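Local coordinates for protein Na-K-Cl cotransporter (Methanosarcina acetivorans, PDB 3G40) that forms the cytoplasmic C-terminal domain of a prokaryotic SLC12-family transporter that probably couples chloride transport to that of monoatomic cations, at residues L252-D257 with F274-G279. Sequence-based numbering, arbitrary orientation.
Sequences LDPNPD and FALDSG
F274 packs its CB against L252 where two parallel neighbours of the ten-stranded twisted sheet, 247-251 and 271-276, come to their C-terminal ends; helix 258-268 joins them in a beta-alpha-beta crossover. The F274 CB lies 3.8 Å from L252 CB, and the two side chains cross at about a right angle. CG of F274 stands anti to its carbonyl carbon (chi1 -55°), and the ring beyond it leads away from L252; it meets the ring of F250 and touches A261 and L264 of the connecting helix. A275 directs its CB the other way and contributes its backbone: L252 N donates to A275 O over 2.8 Å, nearly straight at 167° at the hydrogen. This bond carries the strand pairing one residue beyond 247-251. L276 then faces L252, CB to CB at 3.8 Å, and V141, L143 and I131 add apolar contacts around L252 from strand 140-145 and helix 124-136. CG of L276 is anti to its backbone N (chi1 170°). L276 CD1 reaches the ring of P254, 3.8 Å from P254 CG, while CD2 approaches P254 CA. P254 belongs to a tight bend, an Asx turn in which D253 OD1 accepts from N255 N at 2.8 Å, met from above the carboxylate plane. Beyond the strand, D277 turns to N177, D179 and L180: its backbone N donates to N177 OD1, and its two carboxylate oxygens accept from the backbone N atoms of L180 and D179, while N177 ND2 donates to L252 O. L276 CD1 approaches that same carbonyl oxygen, L252 O, to 3.3 Å.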
loop_
_atom_site.group_PDB
_atom_site.type_symbol
_atom_site.label_atom_id
_atom_site.label_comp_id
_atom_site.label_asym_id
_atom_site.label_seq_id
_atom_site.Cartn_x
_atom_site.Cartn_y
_atom_site.Cartn_z
ATOM N N LEU A 252 6.546 -4.478 -21.985
ATOM C CA LEU A 252 7.456 -3.339 -22.088
ATOM C C LEU A 252 8.272 -3.450 -23.379
ATOM O O LEU A 252 8.959 -4.454 -23.605
ATOM C CB LEU A 252 8.404 -3.301 -20.863
ATOM C CG LEU A 252 9.505 -2.242 -20.802
ATOM C CD1 LEU A 252 8.907 -0.851 -20.861
ATOM C CD2 LEU A 252 10.325 -2.417 -19.508
ATOM N N ASP A 253 8.186 -2.429 -24.227
ATOM C CA ASP A 253 8.953 -2.379 -25.473
ATOM C C ASP A 253 10.437 -2.353 -25.127
ATOM O O ASP A 253 10.833 -1.649 -24.201
ATOM C CB ASP A 253 8.564 -1.118 -26.255
ATOM C CG ASP A 253 9.214 -1.034 -27.633
ATOM O OD1 ASP A 253 10.293 -1.624 -27.846
ATOM O OD2 ASP A 253 8.643 -0.346 -28.507
ATOM N N PRO A 254 11.259 -3.134 -25.855
ATOM C CA PRO A 254 12.717 -3.141 -25.649
ATOM C C PRO A 254 13.314 -1.736 -25.708
ATOM O O PRO A 254 14.386 -1.477 -25.150
ATOM C CB PRO A 254 13.230 -3.966 -26.831
ATOM C CG PRO A 254 12.099 -4.856 -27.193
ATOM C CD PRO A 254 10.835 -4.121 -26.865
ATOM N N ASN A 255 12.611 -0.843 -26.396
ATOM C CA ASN A 255 13.005 0.552 -26.531
ATOM C C ASN A 255 11.819 1.410 -26.125
ATOM O O ASN A 255 11.108 1.948 -26.978
ATOM C CB ASN A 255 13.400 0.851 -27.979
ATOM C CG ASN A 255 13.599 2.334 -28.239
ATOM O OD1 ASN A 255 13.806 3.120 -27.310
ATOM N ND2 ASN A 255 13.538 2.725 -29.510
ATOM N N PRO A 256 11.592 1.530 -24.813
ATOM C CA PRO A 256 10.321 2.006 -24.254
ATOM C C PRO A 256 10.145 3.521 -24.274
ATOM O O PRO A 256 11.116 4.266 -24.138
ATOM C CB PRO A 256 10.381 1.533 -22.795
ATOM C CG PRO A 256 11.706 0.796 -22.633
ATOM C CD PRO A 256 12.574 1.230 -23.760
ATOM N N ASP A 257 8.902 3.961 -24.437
ATOM C CA ASP A 257 8.539 5.353 -24.215
ATOM C C ASP A 257 8.013 5.464 -22.791
ATOM O O ASP A 257 6.846 5.169 -22.533
ATOM C CB ASP A 257 7.467 5.794 -25.207
ATOM C CG ASP A 257 7.119 7.270 -25.081
ATOM O OD1 ASP A 257 7.550 7.914 -24.102
ATOM O OD2 ASP A 257 6.404 7.790 -25.969
ATOM N N PHE A 274 5.082 -3.034 -16.304
ATOM C CA PHE A 274 5.475 -3.257 -17.692
ATOM C C PHE A 274 6.583 -4.290 -17.740
ATOM O O PHE A 274 7.613 -4.145 -17.076
ATOM C CB PHE A 274 5.929 -1.943 -18.335
ATOM C CG PHE A 274 4.902 -0.856 -18.248
ATOM C CD1 PHE A 274 4.771 -0.107 -17.091
ATOM C CD2 PHE A 274 4.037 -0.607 -19.316
ATOM C CE1 PHE A 274 3.801 0.885 -16.995
ATOM C CE2 PHE A 274 3.073 0.384 -19.234
ATOM C CZ PHE A 274 2.950 1.131 -18.078
ATOM N N ALA A 275 6.355 -5.348 -18.508
ATOM C CA ALA A 275 7.239 -6.497 -18.503
ATOM C C ALA A 275 7.928 -6.742 -19.847
ATOM O O ALA A 275 7.267 -6.960 -20.869
ATOM C CB ALA A 275 6.473 -7.733 -18.061
ATOM N N LEU A 276 9.265 -6.711 -19.834
ATOM C CA LEU A 276 10.066 -7.010 -21.019
ATOM C C LEU A 276 10.707 -8.374 -20.836
ATOM O O LEU A 276 11.365 -8.625 -19.825
ATOM C CB LEU A 276 11.143 -5.940 -21.228
ATOM C CG LEU A 276 12.237 -6.188 -22.268
ATOM C CD1 LEU A 276 11.677 -6.265 -23.684
ATOM C CD2 LEU A 276 13.284 -5.088 -22.169
ATOM N N ASP A 277 10.510 -9.253 -21.813
ATOM C CA ASP A 277 11.066 -10.604 -21.775
ATOM C C ASP A 277 12.585 -10.606 -21.940
ATOM O O ASP A 277 13.154 -9.709 -22.560
ATOM C CB ASP A 277 10.500 -11.441 -22.918
ATOM C CG ASP A 277 9.064 -11.841 -22.697
ATOM O OD1 ASP A 277 8.484 -11.492 -21.647
ATOM O OD2 ASP A 277 8.526 -12.520 -23.584
ATOM N N SER A 278 13.233 -11.636 -21.415
ATOM C CA SER A 278 14.649 -11.840 -21.687
ATOM C C SER A 278 14.750 -12.445 -23.074
ATOM O O SER A 278 15.757 -12.292 -23.767
ATOM C CB SER A 278 15.260 -12.804 -20.676
ATOM O OG SER A 278 14.661 -14.085 -20.781
ATOM N N GLY A 279 13.689 -13.137 -23.469
ATOM C CA GLY A 279 13.676 -13.856 -24.731
ATOM C C GLY A 279 13.886 -15.340 -24.503
ATOM O O GLY A 279 13.718 -16.155 -25.410
#